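Local coordinates for conserved hypothetical protein (Corynebacterium diphtheriae NCTC 13129, PDB 2GS5) that is of unknown function but belongs to the YqgE/AlgH (UPF0301) family of conserved bacterial proteins, at residues 17-22 against 157-162. Residues are numbered along the deposited sequence; the frame is centred on the assembly and turned at random.
Sequences PGMVLV and VAPALP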
ATOM      1  N   PRO A  17       0.432   0.704 -10.614  1.00 12.57           N
ATOM      2  CA  PRO A  17       1.310   0.424  -9.496  1.00 12.79           C
ATOM      3  C   PRO A  17       1.798   1.712  -8.847  1.00 12.29           C
ATOM      4  O   PRO A  17       2.121   2.679  -9.554  1.00 12.87           O
ATOM      5  CB  PRO A  17       2.468  -0.346 -10.140  1.00 12.74           C
ATOM      6  CG  PRO A  17       1.858  -0.976 -11.350  1.00 13.40           C
ATOM      7  CD  PRO A  17       0.899   0.064 -11.857  1.00 12.71           C
ATOM      8  N   GLY A  18       1.810   1.733  -7.518  1.00 12.51           N
ATOM      9  CA  GLY A  18       2.259   2.911  -6.790  1.00 11.89           C
ATOM     10  C   GLY A  18       1.134   3.862  -6.407  1.00 12.08           C
ATOM     11  O   GLY A  18       1.365   4.807  -5.655  1.00 13.89           O
HETATM   12  N   MSE A  19      -0.068   3.628  -6.930  1.00 11.73           N
HETATM   13  CA  MSE A  19      -1.271   4.307  -6.455  1.00 11.98           C
HETATM   14  C   MSE A  19      -1.831   3.561  -5.279  1.00 11.50           C
HETATM   15  O   MSE A  19      -1.635   2.360  -5.165  1.00 11.60           O
HETATM   16  CB  MSE A  19      -2.348   4.351  -7.540  1.00 13.26           C
HETATM   17  CG  MSE A  19      -1.959   5.150  -8.758  1.00 15.59           C
HETATM   18 SE   MSE A  19      -1.845   7.082  -8.422  1.00 27.56          SE
HETATM   19  CE  MSE A  19      -3.713   7.493  -8.160  1.00 28.85           C
ATOM     20  N   VAL A  20      -2.529   4.284  -4.411  1.00 11.76           N
ATOM     21  CA  VAL A  20      -3.337   3.668  -3.359  1.00 11.93           C
ATOM     22  C   VAL A  20      -4.821   3.815  -3.667  1.00 11.26           C
ATOM     23  O   VAL A  20      -5.256   4.793  -4.269  1.00 11.44           O
ATOM     24  CB  VAL A  20      -3.050   4.233  -1.959  1.00 12.21           C
ATOM     25  CG1 VAL A  20      -1.703   3.711  -1.456  1.00 12.52           C
ATOM     26  CG2 VAL A  20      -3.070   5.747  -1.950  1.00 11.83           C
ATOM     27  N   LEU A  21      -5.568   2.791  -3.275  1.00 11.28           N
ATOM     28  CA  LEU A  21      -7.015   2.768  -3.313  1.00 11.44           C
ATOM     29  C   LEU A  21      -7.476   3.089  -1.904  1.00 11.58           C
ATOM     30  O   LEU A  21      -7.229   2.313  -0.976  1.00 11.39           O
ATOM     31  CB  LEU A  21      -7.524   1.392  -3.719  1.00 11.87           C
ATOM     32  CG  LEU A  21      -7.043   0.868  -5.070  1.00 12.51           C
ATOM     33  CD1 LEU A  21      -7.403  -0.608  -5.279  1.00 13.43           C
ATOM     34  CD2 LEU A  21      -7.601   1.740  -6.183  1.00 13.22           C
ATOM     35  N   VAL A  22      -8.134   4.236  -1.745  1.00 11.57           N
ATOM     36  CA  VAL A  22      -8.562   4.691  -0.428  1.00 11.56           C
ATOM     37  C   VAL A  22     -10.020   4.306  -0.245  1.00 11.02           C
ATOM     38  O   VAL A  22     -10.867   4.723  -1.028  1.00 10.91           O
ATOM     39  CB  VAL A  22      -8.415   6.209  -0.294  1.00 11.79           C
ATOM     40  CG1 VAL A  22      -8.804   6.653   1.112  1.00 12.47           C
ATOM     41  CG2 VAL A  22      -6.992   6.643  -0.654  1.00 12.78           C
ATOM     42  N   VAL A 157      -8.676   6.848  -5.917  1.00 10.57           N
ATOM     43  CA  VAL A 157      -7.329   6.519  -6.366  1.00 10.52           C
ATOM     44  C   VAL A 157      -6.431   7.723  -6.159  1.00 10.79           C
ATOM     45  O   VAL A 157      -6.733   8.807  -6.657  1.00 10.97           O
ATOM     46  CB  VAL A 157      -7.332   6.097  -7.832  1.00 10.30           C
ATOM     47  CG1 VAL A 157      -5.938   5.693  -8.308  1.00 12.28           C
ATOM     48  CG2 VAL A 157      -8.287   4.962  -8.018  1.00 11.16           C
ATOM     49  N   ALA A 158      -5.349   7.539  -5.408  1.00 11.11           N
ATOM     50  CA  ALA A 158      -4.415   8.629  -5.088  1.00 11.45           C
ATOM     51  C   ALA A 158      -2.978   8.143  -5.126  1.00 12.47           C
ATOM     52  O   ALA A 158      -2.712   6.970  -4.904  1.00 12.13           O
ATOM     53  CB  ALA A 158      -4.712   9.192  -3.707  1.00 12.13           C
ATOM     54  N   PRO A 159      -2.041   9.051  -5.424  1.00 12.97           N
ATOM     55  CA  PRO A 159      -0.643   8.626  -5.334  1.00 13.59           C
ATOM     56  C   PRO A 159      -0.228   8.256  -3.909  1.00 13.67           C
ATOM     57  O   PRO A 159      -0.581   8.948  -2.955  1.00 13.42           O
ATOM     58  CB  PRO A 159       0.146   9.831  -5.843  1.00 14.21           C
ATOM     59  CG  PRO A 159      -0.808  10.953  -5.919  1.00 14.26           C
ATOM     60  CD  PRO A 159      -2.196  10.440  -5.877  1.00 13.57           C
ATOM     61  N   ALA A 160       0.491   7.140  -3.775  1.00 14.21           N
ATOM     62  CA  ALA A 160       1.078   6.748  -2.498  1.00 14.16           C
ATOM     63  C   ALA A 160       2.341   7.561  -2.259  1.00 14.88           C
ATOM     64  O   ALA A 160       3.012   7.963  -3.220  1.00 15.41           O
ATOM     65  CB  ALA A 160       1.403   5.253  -2.490  1.00 14.43           C
ATOM     66  N   LEU A 161       2.645   7.816  -0.987  1.00 14.96           N
ATOM     67  CA  LEU A 161       3.926   8.395  -0.587  1.00 14.97           C
ATOM     68  C   LEU A 161       4.733   7.387   0.224  1.00 15.05           C
ATOM     69  O   LEU A 161       4.179   6.491   0.845  1.00 14.67           O
ATOM     70  CB  LEU A 161       3.734   9.650   0.265  1.00 15.57           C
ATOM     71  CG  LEU A 161       3.090  10.863  -0.396  1.00 16.24           C
ATOM     72  CD1 LEU A 161       2.976  11.998   0.617  1.00 16.61           C
ATOM     73  CD2 LEU A 161       3.862  11.312  -1.635  1.00 17.22           C
ATOM     74  N   PRO A 162       6.060   7.555   0.246  1.00 14.59           N
ATOM     75  CA  PRO A 162       6.915   6.739   1.112  1.00 14.96           C
ATOM     76  C   PRO A 162       6.399   6.634   2.546  1.00 15.12           C
ATOM     77  O   PRO A 162       6.435   5.547   3.123  1.00 15.37           O
ATOM     78  CB  PRO A 162       8.250   7.484   1.062  1.00 15.25           C
ATOM     79  CG  PRO A 162       8.286   8.044  -0.298  1.00 15.28           C
ATOM     80  CD  PRO A 162       6.859   8.501  -0.554  1.00 14.44           C
TER
HETATM   81  O   HOH W   1       3.040   6.982  -5.895  1.00 28.67           O
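V157 meets L21 across a non-hydrogen-bonded antiparallel pair: the two branched side chains lie side by side on one face of the sheet, V157 CG2 3.8 Å from L21 CD2. V157 CG1, anti to the backbone N (chi1 -178°), lies 3.9 Å from CB of selenomethionine M19, whose side chain crosses that of V157 at about a right angle. Helix 145-151 covers both L21 and V157, a setting that suits bulky hydrocarbon. A158 and V20 exchange two nearly straight backbone hydrogen bonds, V20 N to A158 O at 2.7 Å and A158 N to V20 O at 3.0 Å. The A158 methyl shares a face with V20, a buried place suiting a small side chain; V20 CG2 comes within 3.2 Å of A158 O, above that carbonyl's plane and beyond the oxygen. P159 pairs with M19 at a non-hydrogen-bonded position, where lacking N-H costs no hydrogen bond to strand 19-23; M19 SE lies 3.6 Å from P159 N. A160 N then donates to G18 O at 3.1 Å. Buried A160 points its small CB toward 17-22, 3.6 Å from V20 CG1, with L38 also against it. A water donates to G18 O and A160 O, bridging the chains just beyond the strand ends. At G18's positive phi (93°) a CB would jam against the preceding carbonyl. Strand 19-23 lies between 36-42 and 155-159, antiparallel to both; within the chain 155-159 ends this part of the AlgH-like fold's mixed beta-sheet.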